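Local structure of phosphinothricin N-acetyltransferase (Brucella ovis, 5DWM) at the interface of chains A and B. The protein transfers the acetyl group of acetyl-CoA to the amino group of phosphinothricin, using the fold of the GNAT acetyltransferase family. Numbering follows the deposited sequence. Chains: chain A/B, Phosphinothricin N-acetyltransferase.

Contact 1: the interface of chains A and B. Residues chain A 80, 91, 126, 128; chain B 80-81, 153.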
# COMPACT_ATOMS: atom_id res chain seq x y z
N PHE A 80 -1.79 -4.71 5.00
CA PHE A 80 -1.62 -3.81 3.86
C PHE A 80 -1.02 -2.49 4.31
O PHE A 80 0.02 -2.05 3.80
CB PHE A 80 -2.98 -3.59 3.17
CG PHE A 80 -2.98 -2.47 2.17
CD1 PHE A 80 -2.27 -2.56 1.00
CD2 PHE A 80 -3.71 -1.31 2.42
CE1 PHE A 80 -2.27 -1.51 0.08
CE2 PHE A 80 -3.72 -0.26 1.52
CZ PHE A 80 -3.00 -0.36 0.34
N GLU A 91 -3.10 -8.78 3.88
CA GLU A 91 -2.54 -8.96 2.55
C GLU A 91 -1.82 -10.30 2.48
O GLU A 91 -1.12 -10.67 3.43
CB GLU A 91 -1.56 -7.82 2.25
CG GLU A 91 -0.93 -7.89 0.86
CD GLU A 91 0.02 -6.74 0.59
OE1 GLU A 91 -0.16 -5.67 1.20
OE2 GLU A 91 0.94 -6.92 -0.23
N LEU A 126 -6.31 -9.14 0.80
CA LEU A 126 -5.92 -8.38 -0.39
C LEU A 126 -4.69 -9.01 -1.02
O LEU A 126 -3.72 -9.33 -0.33
CB LEU A 126 -5.59 -6.94 0.01
CG LEU A 126 -5.19 -5.97 -1.11
CD1 LEU A 126 -6.40 -5.60 -1.95
CD2 LEU A 126 -4.54 -4.71 -0.53
N VAL A 128 -1.74 -8.04 -3.73
CA VAL A 128 -1.08 -6.94 -4.43
C VAL A 128 -0.10 -7.60 -5.38
O VAL A 128 1.02 -7.96 -4.99
CB VAL A 128 -0.37 -6.00 -3.43
CG1 VAL A 128 0.30 -4.84 -4.17
CG2 VAL A 128 -1.36 -5.46 -2.42
N PHE B 80 4.47 5.19 -2.06
CA PHE B 80 3.43 4.20 -1.84
C PHE B 80 3.99 2.98 -1.12
O PHE B 80 3.49 2.58 -0.06
CB PHE B 80 2.82 3.81 -3.19
CG PHE B 80 1.95 2.58 -3.12
CD1 PHE B 80 0.73 2.62 -2.48
CD2 PHE B 80 2.36 1.40 -3.72
CE1 PHE B 80 -0.07 1.49 -2.42
CE2 PHE B 80 1.57 0.27 -3.67
CZ PHE B 80 0.35 0.31 -3.02
N ARG B 81 5.05 2.38 -1.69
CA ARG B 81 5.82 1.31 -1.09
C ARG B 81 7.29 1.54 -1.41
O ARG B 81 7.63 2.26 -2.36
CB ARG B 81 5.34 -0.07 -1.57
CG ARG B 81 3.99 -0.40 -0.96
CD ARG B 81 3.49 -1.78 -1.26
NE ARG B 81 2.34 -2.05 -0.42
CZ ARG B 81 1.76 -3.24 -0.27
NH1 ARG B 81 2.23 -4.29 -0.92
NH2 ARG B 81 0.72 -3.36 0.53
N ILE B 153 -10.67 -0.59 -3.16
CA ILE B 153 -10.61 -1.69 -2.20
C ILE B 153 -11.82 -1.53 -1.29
O ILE B 153 -11.87 -0.60 -0.48
CB ILE B 153 -9.31 -1.68 -1.39
CG1 ILE B 153 -8.08 -1.64 -2.31
CG2 ILE B 153 -9.24 -2.89 -0.45
CD1 ILE B 153 -6.78 -1.37 -1.58

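Contact 2: the interface of chains A and B. Residues chain A 88, 123, 176-177, 179-181; chain B 158, 163.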
# COMPACT_ATOMS: atom_id res chain seq x y z
N TRP A 88 -8.78 -4.76 9.99
CA TRP A 88 -9.52 -5.92 9.51
C TRP A 88 -9.12 -6.32 8.09
O TRP A 88 -9.77 -7.19 7.49
CB TRP A 88 -11.03 -5.68 9.61
CG TRP A 88 -11.53 -5.54 11.03
CD1 TRP A 88 -12.05 -6.52 11.82
CD2 TRP A 88 -11.57 -4.33 11.81
NE1 TRP A 88 -12.41 -6.01 13.05
CE2 TRP A 88 -12.12 -4.67 13.07
CE3 TRP A 88 -11.19 -3.01 11.57
CZ2 TRP A 88 -12.30 -3.72 14.08
CZ3 TRP A 88 -11.37 -2.07 12.59
CH2 TRP A 88 -11.91 -2.43 13.82
N ARG A 123 -11.62 -9.34 7.82
CA ARG A 123 -12.79 -9.18 6.97
C ARG A 123 -12.47 -9.09 5.48
O ARG A 123 -13.36 -9.31 4.66
CB ARG A 123 -13.60 -7.94 7.40
CG ARG A 123 -14.25 -8.05 8.78
CD ARG A 123 -15.25 -9.20 8.80
NE ARG A 123 -16.02 -9.29 10.04
CZ ARG A 123 -17.16 -8.65 10.25
NH1 ARG A 123 -17.65 -7.86 9.30
NH2 ARG A 123 -17.80 -8.78 11.41
N GLY A 176 -17.32 -9.87 5.33
CA GLY A 176 -16.84 -8.70 4.61
C GLY A 176 -17.26 -7.42 5.30
O GLY A 176 -17.04 -7.23 6.50
N ARG A 177 -17.87 -6.51 4.53
CA ARG A 177 -18.40 -5.27 5.07
C ARG A 177 -19.92 -5.31 5.24
O ARG A 177 -20.55 -4.25 5.35
CB ARG A 177 -17.94 -4.06 4.25
CG ARG A 177 -18.20 -4.12 2.74
CD ARG A 177 -18.16 -2.71 2.14
NE ARG A 177 -19.28 -1.90 2.64
CZ ARG A 177 -19.31 -0.57 2.65
NH1 ARG A 177 -18.27 0.14 2.21
NH2 ARG A 177 -20.38 0.05 3.13
N THR A 179 -21.58 -6.78 7.82
CA THR A 179 -21.95 -6.71 9.22
C THR A 179 -20.93 -5.86 9.96
O THR A 179 -19.79 -5.70 9.52
CB THR A 179 -21.93 -8.10 9.87
OG1 THR A 179 -20.61 -8.66 9.77
CG2 THR A 179 -22.92 -9.03 9.19
N GLU A 180 -21.33 -5.31 11.10
CA GLU A 180 -20.40 -4.56 11.92
C GLU A 180 -19.29 -5.49 12.41
O GLU A 180 -19.55 -6.67 12.69
CB GLU A 180 -21.12 -3.95 13.12
N PRO A 181 -18.06 -5.01 12.53
CA PRO A 181 -16.98 -5.87 13.02
C PRO A 181 -17.03 -6.01 14.53
O PRO A 181 -17.70 -5.25 15.24
CB PRO A 181 -15.72 -5.12 12.60
CG PRO A 181 -16.13 -3.69 12.62
CD PRO A 181 -17.57 -3.67 12.17
N PHE B 158 -12.69 0.45 8.88
CA PHE B 158 -13.88 0.68 9.69
C PHE B 158 -13.55 1.80 10.66
O PHE B 158 -12.62 1.68 11.46
CB PHE B 158 -14.34 -0.57 10.46
CG PHE B 158 -15.70 -0.39 11.09
CD1 PHE B 158 -16.85 -0.70 10.38
CD2 PHE B 158 -15.82 0.15 12.37
CE1 PHE B 158 -18.09 -0.50 10.94
CE2 PHE B 158 -17.07 0.33 12.93
CZ PHE B 158 -18.21 0.00 12.22
N TRP B 163 -18.22 0.93 7.61
CA TRP B 163 -17.19 0.42 6.73
C TRP B 163 -16.88 1.45 5.65
O TRP B 163 -17.76 2.19 5.19
CB TRP B 163 -17.66 -0.87 6.07
CG TRP B 163 -17.59 -2.04 7.00
CD1 TRP B 163 -18.64 -2.68 7.62
CD2 TRP B 163 -16.40 -2.71 7.44
NE1 TRP B 163 -18.16 -3.71 8.40
CE2 TRP B 163 -16.80 -3.75 8.31
CE3 TRP B 163 -15.03 -2.54 7.17
CZ2 TRP B 163 -15.88 -4.60 8.92
CZ3 TRP B 163 -14.13 -3.37 7.79
CH2 TRP B 163 -14.55 -4.40 8.65

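Contact 3: the interface of chains A and B. Residues chain A 38-40, 157-159; chain B 83-86.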
# COMPACT_ATOMS: atom_id res chain seq x y z
N TYR A 38 9.02 -6.74 -6.35
CA TYR A 38 9.59 -5.47 -6.76
C TYR A 38 10.94 -5.19 -6.11
O TYR A 38 11.44 -4.06 -6.19
CB TYR A 38 8.61 -4.31 -6.53
CG TYR A 38 7.52 -4.18 -7.58
CD1 TYR A 38 7.17 -5.24 -8.42
CD2 TYR A 38 6.84 -2.97 -7.74
CE1 TYR A 38 6.16 -5.10 -9.38
CE2 TYR A 38 5.84 -2.83 -8.69
CZ TYR A 38 5.49 -3.89 -9.49
OH TYR A 38 4.49 -3.73 -10.44
N GLU A 39 11.54 -6.19 -5.47
CA GLU A 39 12.93 -6.08 -5.06
C GLU A 39 13.84 -6.47 -6.21
O GLU A 39 13.44 -7.21 -7.12
CB GLU A 39 13.21 -6.95 -3.82
CG GLU A 39 12.40 -6.51 -2.62
CD GLU A 39 12.86 -7.16 -1.32
OE1 GLU A 39 12.30 -8.22 -0.97
OE2 GLU A 39 13.77 -6.62 -0.65
N ILE A 40 15.06 -5.94 -6.19
CA ILE A 40 16.05 -6.19 -7.23
C ILE A 40 17.19 -7.05 -6.72
O ILE A 40 17.67 -7.94 -7.42
CB ILE A 40 16.59 -4.86 -7.80
CG1 ILE A 40 15.44 -3.92 -8.17
CG2 ILE A 40 17.53 -5.12 -8.98
CD1 ILE A 40 14.48 -4.50 -9.12
N GLY A 157 5.88 -0.15 -11.28
CA GLY A 157 7.24 -0.61 -11.09
C GLY A 157 8.02 -0.59 -12.39
O GLY A 157 7.45 -0.70 -13.48
N PHE A 158 9.33 -0.43 -12.26
CA PHE A 158 10.24 -0.61 -13.39
C PHE A 158 11.32 -1.58 -12.95
O PHE A 158 12.02 -1.32 -11.97
CB PHE A 158 10.87 0.71 -13.84
CG PHE A 158 11.61 0.58 -15.13
CD1 PHE A 158 10.93 0.59 -16.33
CD2 PHE A 158 12.99 0.40 -15.14
CE1 PHE A 158 11.60 0.44 -17.53
CE2 PHE A 158 13.68 0.25 -16.34
CZ PHE A 158 12.99 0.27 -17.53
N LYS A 159 11.47 -2.68 -13.69
CA LYS A 159 12.40 -3.73 -13.34
C LYS A 159 12.71 -4.53 -14.59
O LYS A 159 11.83 -4.75 -15.43
CB LYS A 159 11.81 -4.65 -12.25
CG LYS A 159 12.72 -5.80 -11.83
CD LYS A 159 12.08 -6.65 -10.73
CE LYS A 159 13.01 -7.77 -10.31
NZ LYS A 159 12.41 -8.68 -9.29
N ARG B 83 10.04 -0.73 -1.85
CA ARG B 83 10.92 -1.62 -2.59
C ARG B 83 11.38 -0.92 -3.89
O ARG B 83 10.65 -0.09 -4.44
CB ARG B 83 10.25 -2.96 -2.91
CG ARG B 83 9.86 -3.85 -1.72
CD ARG B 83 10.93 -3.95 -0.66
NE ARG B 83 10.52 -4.88 0.41
CZ ARG B 83 11.07 -4.92 1.61
NH1 ARG B 83 12.06 -4.09 1.92
NH2 ARG B 83 10.64 -5.79 2.52
N PRO B 84 12.59 -1.23 -4.37
CA PRO B 84 13.21 -0.37 -5.40
C PRO B 84 12.45 -0.24 -6.71
O PRO B 84 12.55 0.82 -7.35
CB PRO B 84 14.60 -1.00 -5.60
CG PRO B 84 14.88 -1.70 -4.31
CD PRO B 84 13.56 -2.19 -3.80
N ALA B 85 11.73 -1.26 -7.17
CA ALA B 85 11.03 -1.09 -8.44
C ALA B 85 9.94 -0.04 -8.38
O ALA B 85 9.54 0.47 -9.43
CB ALA B 85 10.50 -2.43 -8.97
N TYR B 86 9.48 0.32 -7.18
CA TYR B 86 8.44 1.33 -6.97
C TYR B 86 8.99 2.75 -6.93
O TYR B 86 8.22 3.67 -6.65
CB TYR B 86 7.78 1.11 -5.61
CG TYR B 86 6.79 -0.03 -5.47
CD1 TYR B 86 5.55 0.00 -6.11
CD2 TYR B 86 7.05 -1.09 -4.59
CE1 TYR B 86 4.62 -1.01 -5.93
CE2 TYR B 86 6.11 -2.10 -4.40
CZ TYR B 86 4.90 -2.05 -5.08
OH TYR B 86 3.97 -3.05 -4.89

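Contact 1: the interface of chains A and B
B:Arg81 NH2 donates to A:Glu91 OE1 at 2.6 Å, and B:Arg81 NH1 donates to A:Glu91 OE2 at 3.0 Å. The side chains meet tip to tip, the two nitrogens gripping the two oxygens end-on as a bidentate salt bridge. The carboxylate and guanidinium planes are 7° apart, nearly coplanar, and both oxygens are met on their syn sides. The bond to OE2 is almost straight, 170° at the hydrogen. An extended chain, with CG anti to the backbone N (chi1 -179°), carries the glutamate tip out from strand 89-96, while B:Arg81 runs extended from CG to NE to meet it.

The ring of A:Phe80 crosses the arginine at about a right angle, its CE1 3.5 Å from B:Arg81 NH2, and A:Glu91 OE1 lies in plane at the edge of that ring. On the same side of the guanidinium plane as this ring edge, A:Val128 CG1 comes within 3.8 Å of B:Arg81 NH1. Further back, CG of B:Arg81 rests over one face of its neighbour B:Phe80. A:Leu126 CD2 meets B:Ile153 CD1 at 4.2 Å. Apolar neighbours may strengthen the attraction within the ion pair, at some cost in desolvation, and the pair probably fixes the register of the two subunits across the two-fold axis.

Contact 2: the interface of chains A and B
This is a largely apolar tail-over-hairpin interface that probably clamps one subunit onto the other: the C-terminal segment of chain A, from A:Gly176 to A:Pro181, lies over one face and along the edge of B:Trp163, whose other face is backed by B:Phe158 CD1 of its own chain. Chain A hides 137 Å² of B:Trp163. A:Arg177 CA sits over its five-membered ring, 3.6 Å from the centroid, a CH-pi contact. A:Arg177 CB lies over the same face, 3.4 Å from B:Trp163 CG, and the arginine's own CG takes the crowded position between backbone N and carbonyl carbon (chi1 54°). The arginine then bends at chi3, and one face of its guanidinium covers B:Trp163 CB.

At the indole's far rim, A:Arg123 CG touches B:Trp163 CH2 at 3.7 Å, and A:Trp88 CB meets the edge in plane. A:Pro181 bridges the two aromatics: its CB packs on B:Trp163 CZ2 at 3.7 Å, and its CD lies over one face of B:Phe158, 3.6 Å from the ring centroid.

A:Arg123 shapes the tail, binding the carbonyls of A:Gly176 and A:Thr179 through NH1 and of A:Glu180 through NH2. A:Thr179 O is gripped from opposite faces of its plane, by A:Arg123 NH1 at 3.0 Å and by the indole B:Trp163 NE1 at 2.8 Å.

Contact 3: the interface of chains A and B
Backbone hydrogen bonds join A:Tyr38 and A:Phe158 to B:Ala85. The B:Ala85 amide N donates to A:Tyr38 O at 3.0 Å, and the B:Ala85 carbonyl O accepts from A:Phe158 N, also at 3.0 Å. One alanine is thereby held through both its N-H and its C=O, between two separate stretches of chain A.

Aromatic contact comes next. With CG anti to the carbonyl carbon (chi1 -79°), A:Tyr38 turns the edge of its ring onto the face of B:Tyr86, the two side chains crossing at about a right angle; its CD2 stands over the centre of the B:Tyr86 ring and lies 3.4 Å from B:Tyr86 CZ. A:Tyr38 CB also packs on B:Ala85 CB, 3.6 Å away, so the methyl and the phenol ring of chain B are covered by the same residue.

Charged groups run side by side at the flank. A:Glu39 and B:Arg83 point the same way, with carboxylate and guanidinium stacked, their planes 13° apart. The salt bridge is long, 3.8 Å from B:Arg83 NE to A:Glu39 OE2, while the aliphatic A:Glu39 CG and B:Arg83 CD meet at 3.5 Å. Within chain A, A:Lys159 NZ donates to A:Glu39 O at 2.8 Å, nearly along the C=O axis, and ties the loop to strand 156-159.

Chain B thus inserts its 3-10 turn 84-86, from the connection between strands 70-79 and 89-96, between the 38-40 loop and strand 156-159 of chain A.

Contact 1 lies in the middle: the centre of its C-alpha atoms is about 17 Å from that of contact 2 and about 15 Å from that of contact 3, and the outer two are about 32 Å apart, so the three form a nearly straight band. The connection between strands 70-79 and 89-96 feeds all of them, through Phe80 and Arg81, Trp88, and residues 83-86. Phe158 serves both outer contacts, one copy from each chain. Strand 89-96 carries Glu91 and also the acetyl-CoA-binding Ile94 and Ile96. With two-fold twins, the band would make a sizeable, plausible dimer interface.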